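Local coordinates for putative metal binding protein RUMGNA_00854 (Ruminococcus gnavus, PDB 3U7Z), which is of uncertain physiological role but binds calcium ions and probably serves as a metal-binding protein with a ubiquitin-like fold, at residues V35-E39 against N40-G44; V78-A82 against D83-V87. All coordinates share one frame; numbering follows the deposited sequence.

Interaction 1 (V35-E39 against N40-G44). With CA (calcium ion), chain D; CA (calcium ion), chain C.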
loop_
_atom_site.group_PDB
_atom_site.type_symbol
_atom_site.label_atom_id
_atom_site.label_comp_id
_atom_site.label_asym_id
_atom_site.label_seq_id
_atom_site.Cartn_x
_atom_site.Cartn_y
_atom_site.Cartn_z
ATOM N N VAL A 35 -3.744 6.224 5.932
ATOM C CA VAL A 35 -2.882 5.508 6.839
ATOM C C VAL A 35 -1.444 5.492 6.335
ATOM O O VAL A 35 -0.513 5.797 7.078
ATOM C CB VAL A 35 -3.340 4.046 7.068
ATOM C CG1 VAL A 35 -2.406 3.414 8.076
ATOM C CG2 VAL A 35 -4.832 3.918 7.492
ATOM N N LEU A 36 -1.292 5.170 5.056
ATOM C CA LEU A 36 0.059 5.052 4.478
ATOM C C LEU A 36 0.776 6.392 4.527
ATOM O O LEU A 36 1.988 6.497 4.886
ATOM C CB LEU A 36 -0.067 4.558 3.062
ATOM C CG LEU A 36 -0.674 3.167 2.838
ATOM C CD1 LEU A 36 -0.921 2.817 1.351
ATOM C CD2 LEU A 36 0.188 2.123 3.512
ATOM N N GLU A 37 0.025 7.459 4.228
ATOM C CA GLU A 37 0.640 8.793 4.165
ATOM C C GLU A 37 0.842 9.432 5.528
ATOM O O GLU A 37 1.652 10.334 5.630
ATOM C CB GLU A 37 -0.084 9.758 3.213
ATOM C CG GLU A 37 0.238 9.442 1.759
ATOM C CD GLU A 37 1.652 9.844 1.318
ATOM O OE1 GLU A 37 2.563 10.076 2.160
ATOM O OE2 GLU A 37 1.875 9.951 0.095
ATOM N N SER A 38 0.250 8.844 6.581
ATOM C CA SER A 38 0.397 9.390 7.913
ATOM C C SER A 38 1.826 9.431 8.364
ATOM O O SER A 38 2.226 10.323 9.130
ATOM C CB SER A 38 -0.518 8.676 8.918
ATOM O OG SER A 38 -0.131 7.353 9.183
ATOM N N GLU A 39 2.617 8.456 7.892
ATOM C CA GLU A 39 4.025 8.324 8.190
ATOM C C GLU A 39 4.886 8.509 6.940
ATOM O O GLU A 39 6.052 8.141 6.939
ATOM C CB GLU A 39 4.289 6.924 8.781
ATOM C CG GLU A 39 3.609 6.645 10.114
ATOM C CD GLU A 39 4.236 7.430 11.258
ATOM O OE1 GLU A 39 5.455 7.695 11.208
ATOM O OE2 GLU A 39 3.505 7.781 12.208
ATOM N N ASN A 40 4.298 9.055 5.868
ATOM C CA ASN A 40 4.985 9.144 4.604
ATOM C C ASN A 40 5.618 7.802 4.166
ATOM O O ASN A 40 6.739 7.757 3.697
ATOM C CB ASN A 40 5.970 10.311 4.575
ATOM C CG ASN A 40 6.372 10.681 3.187
ATOM O OD1 ASN A 40 5.746 10.279 2.223
ATOM N ND2 ASN A 40 7.409 11.429 3.066
ATOM N N LEU A 41 4.849 6.740 4.261
ATOM C CA LEU A 41 5.356 5.397 3.877
ATOM C C LEU A 41 5.326 5.163 2.371
ATOM O O LEU A 41 5.965 4.267 1.894
ATOM C CB LEU A 41 4.556 4.314 4.590
ATOM C CG LEU A 41 4.966 2.840 4.413
ATOM C CD1 LEU A 41 6.403 2.627 4.930
ATOM C CD2 LEU A 41 3.958 1.951 5.116
ATOM N N VAL A 42 4.554 5.962 1.655
ATOM C CA VAL A 42 4.436 5.869 0.223
ATOM C C VAL A 42 4.520 7.237 -0.421
ATOM O O VAL A 42 4.342 8.276 0.253
ATOM C CB VAL A 42 3.090 5.257 -0.194
ATOM C CG1 VAL A 42 2.858 3.840 0.443
ATOM C CG2 VAL A 42 1.922 6.161 0.088
ATOM N N ASP A 43 4.844 7.249 -1.698
ATOM C CA ASP A 43 4.628 8.424 -2.558
ATOM C C ASP A 43 3.762 7.966 -3.706
ATOM O O ASP A 43 3.969 6.884 -4.275
ATOM C CB ASP A 43 5.930 9.008 -3.087
ATOM C CG ASP A 43 6.560 10.040 -2.220
ATOM O OD1 ASP A 43 6.097 10.387 -1.134
ATOM O OD2 ASP A 43 7.615 10.544 -2.696
ATOM N N GLY A 44 2.773 8.804 -4.035
ATOM C CA GLY A 44 1.942 8.548 -5.140
ATOM C C GLY A 44 1.487 9.773 -5.832
ATOM O O GLY A 44 1.596 10.865 -5.315
HETATM CA CA CA D . 4.282 10.647 0.420
HETATM CA CA CA C . 7.297 12.666 -1.475
HETATM O O HOH W 1 8.895 12.970 0.385
HETATM O O HOH W 2 9.025 13.167 -3.085
#
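Glu37 and Val42 meet around a calcium ion, with the glutamate side chain crossing obliquely over the valine. The side chain of Glu37 sets out away from the residues that follow, but a bend at its second torsion (chi2 -73°) brings the carboxylate back. Both of its oxygens then grip the metal, OE1 and OE2 each 2.5 Å from the calcium ion. Val42 contributes its backbone oxygen, O lying 2.4 Å from the same ion, and its CG2 packs against the glutamate, 3.8 Å from OE2. A valine suits this place because its coordination needs no side-chain oxygen, leaving both branches to lie against Leu36. CG2, shared with the Glu37 chain, comes within 3.9 Å of Leu36 CB, while CG1 touches the same leucine. Leu36 and Leu41 meet through their CD2 methyls, 4.1 Å apart, on the apolar side of the turn.

What brings these side chains together is a Schellman motif at the end of helix 32-38. Leu41 N bonds to Leu36 O at 2.9 Å, and Asn40 N bonds to Glu37 O, which it reaches from above the carbonyl plane. Asn40 is the C-prime residue with positive phi (50°), a conformation asparagine adopts more readily than most residues, and its side chain is also a calcium ligand. The backbone then enters strand 42-45, where Asp43 completes the protein ligands. Its OD1 bridges two calcium ions, 2.4 Å from the one held by Glu37, and the second ion takes both carboxylate oxygens of Asp43 and two waters. The two cations probably offset the repulsion between the carboxylates of Glu37 and Asp43.

Interaction 2 (V78-A82 against D83-V87); sequences VNTSA and DQTPV. With EDO (1,2-ethanediol), chain J.
Thr85 turns its side chain back toward Val78, Thr80 and Ser81 in the chain that precedes it. At the root, CB sits 3.4 Å from Thr80 OG1, where the two threonines cross, and near Ser81 O. Beyond it the branches divide the work. With chi1 at -61°, OG1 lies beside the backbone N and donates to Ser81 O at 2.7 Å. Thr80 OG1 approaches the same hydroxyl, 2.6 Å from Thr85 OG1. The methyl CG2, anti to the backbone N, lies 4.0 Å from Val78 CG1, which is also close to OG1. Threonine suits this place because one short side chain offers both a hydroxyl for a carbonyl and a methyl to share in the packing on a valine.

Ser81 O is gripped twice. Gln84 N bonds to it at 2.9 Å, and this amide and the Thr85 hydroxyl come from opposite faces of the carbonyl plane. The serine side chain faces Asp83, to which OG donates, meeting OD1 at 2.7 Å from above the carboxylate plane; OD1 also accepts from Leu51 N, which ties the turn to a neighbouring loop. Gln84 extends alongside Ser81, whose N donates to a water. Small Ala82 fits against Ile71 of strand 67-73, and its N bonds to O2 of an ethanediol probably left from crystallisation.

The bond from Gln84 N to Ser81 O, followed by a weak one from Thr85 N to Ala82 O, makes a short stretch of 3-10 helix. Ubiquitin too has one before its last strand, a resemblance that supports the beta-grasp fold suggested by helix 32-38 packing on a mixed sheet of strand order 2-1-5-3-4.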
loop_
_atom_site.group_PDB
_atom_site.type_symbol
_atom_site.label_atom_id
_atom_site.label_comp_id
_atom_site.label_asym_id
_atom_site.label_seq_id
_atom_site.Cartn_x
_atom_site.Cartn_y
_atom_site.Cartn_z
ATOM N N VAL A 78 -7.189 -6.448 -4.104
ATOM C CA VAL A 78 -7.890 -5.216 -3.752
ATOM C C VAL A 78 -8.164 -4.454 -5.022
ATOM O O VAL A 78 -7.263 -4.241 -5.817
ATOM C CB VAL A 78 -7.050 -4.382 -2.780
ATOM C CG1 VAL A 78 -7.563 -2.979 -2.593
ATOM C CG2 VAL A 78 -6.895 -5.147 -1.459
ATOM N N ASN A 79 -9.441 -4.106 -5.204
ATOM C CA ASN A 79 -9.946 -3.548 -6.455
ATOM C C ASN A 79 -9.874 -2.053 -6.522
ATOM O O ASN A 79 -9.970 -1.483 -7.625
ATOM C CB ASN A 79 -11.391 -3.987 -6.683
ATOM C CG ASN A 79 -11.496 -5.496 -6.839
ATOM O OD1 ASN A 79 -10.646 -6.130 -7.517
ATOM N ND2 ASN A 79 -12.487 -6.086 -6.181
ATOM N N THR A 80 -9.695 -1.433 -5.367
ATOM C CA THR A 80 -9.739 -0.005 -5.200
ATOM C C THR A 80 -8.318 0.558 -5.127
ATOM O O THR A 80 -7.384 -0.110 -4.687
ATOM C CB THR A 80 -10.478 0.363 -3.878
ATOM O OG1 THR A 80 -10.034 -0.493 -2.784
ATOM C CG2 THR A 80 -11.990 0.170 -4.044
ATOM N N SER A 81 -8.138 1.798 -5.567
ATOM C CA SER A 81 -6.903 2.519 -5.290
ATOM C C SER A 81 -6.775 2.697 -3.771
ATOM O O SER A 81 -7.777 2.597 -2.996
ATOM C CB SER A 81 -6.907 3.915 -5.941
ATOM O OG SER A 81 -8.059 4.595 -5.476
ATOM N N ALA A 82 -5.571 2.964 -3.324
ATOM C CA ALA A 82 -5.343 3.084 -1.862
ATOM C C ALA A 82 -6.230 4.140 -1.197
ATOM O O ALA A 82 -6.723 3.963 -0.090
ATOM C CB ALA A 82 -3.847 3.370 -1.547
ATOM N N ASP A 83 -6.434 5.258 -1.870
ATOM C CA ASP A 83 -7.230 6.325 -1.312
ATOM C C ASP A 83 -8.741 6.025 -1.252
ATOM O O ASP A 83 -9.465 6.815 -0.662
ATOM C CB ASP A 83 -6.966 7.669 -2.007
ATOM C CG ASP A 83 -7.122 7.627 -3.506
ATOM O OD1 ASP A 83 -6.857 6.612 -4.189
ATOM O OD2 ASP A 83 -7.434 8.691 -4.043
ATOM N N GLN A 84 -9.193 4.912 -1.842
ATOM C CA GLN A 84 -10.568 4.470 -1.824
ATOM C C GLN A 84 -10.751 3.086 -1.146
ATOM O O GLN A 84 -11.782 2.451 -1.289
ATOM C CB GLN A 84 -11.059 4.376 -3.277
ATOM C CG GLN A 84 -11.110 5.743 -3.974
ATOM C CD GLN A 84 -11.237 5.692 -5.508
ATOM O OE1 GLN A 84 -11.859 4.787 -6.069
ATOM N NE2 GLN A 84 -10.657 6.690 -6.191
ATOM N N THR A 85 -9.714 2.612 -0.454
ATOM C CA THR A 85 -9.687 1.268 0.163
ATOM C C THR A 85 -10.025 1.458 1.642
ATOM O O THR A 85 -9.264 2.032 2.374
ATOM C CB THR A 85 -8.339 0.593 -0.006
ATOM O OG1 THR A 85 -8.031 0.421 -1.404
ATOM C CG2 THR A 85 -8.335 -0.769 0.667
ATOM N N PRO A 86 -11.207 1.000 2.051
ATOM C CA PRO A 86 -11.563 1.194 3.443
ATOM C C PRO A 86 -10.722 0.336 4.363
ATOM O O PRO A 86 -10.343 -0.794 3.993
ATOM C CB PRO A 86 -13.007 0.724 3.523
ATOM C CG PRO A 86 -13.501 0.634 2.197
ATOM C CD PRO A 86 -12.310 0.430 1.282
ATOM N N VAL A 87 -10.441 0.889 5.522
ATOM C CA VAL A 87 -9.673 0.187 6.561
ATOM C C VAL A 87 -10.634 -0.356 7.627
ATOM O O VAL A 87 -11.553 0.350 8.054
ATOM C CB VAL A 87 -8.649 1.187 7.126
ATOM C CG1 VAL A 87 -8.049 0.800 8.490
ATOM C CG2 VAL A 87 -7.547 1.386 6.067
HETATM C C1 EDO J . -1.519 1.417 -6.282
HETATM O O1 EDO J . -0.971 2.269 -7.369
HETATM C C2 EDO J . -3.044 1.651 -6.011
HETATM O O2 EDO J . -3.436 2.825 -5.177
HETATM O O HOH W 3 -10.527 2.890 -6.745
#

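In the fold
Interactions 1 and 2 are both local turns, their centres 14 Å apart, and both are only partly buried, each pairing an apolar inner side with a polar, more open one. Interaction 1 ends helix 32-38 and leads into strand 42-45; interaction 2 lies in the loop before strand 92-99 and bonds through its backbone to residues near the start of that helix, Gly33 and Leu32. They meet directly in the interior, where Val35 packs on Val87 and Leu36 on Ala82. Their outer chemistry differs: calcium gathers carboxylates, the Asn40 side chain and a backbone oxygen in 35-44, whereas 78-87 relies on hydrogen bonds among hydroxyls, backbone groups and the Asp83 carboxylate.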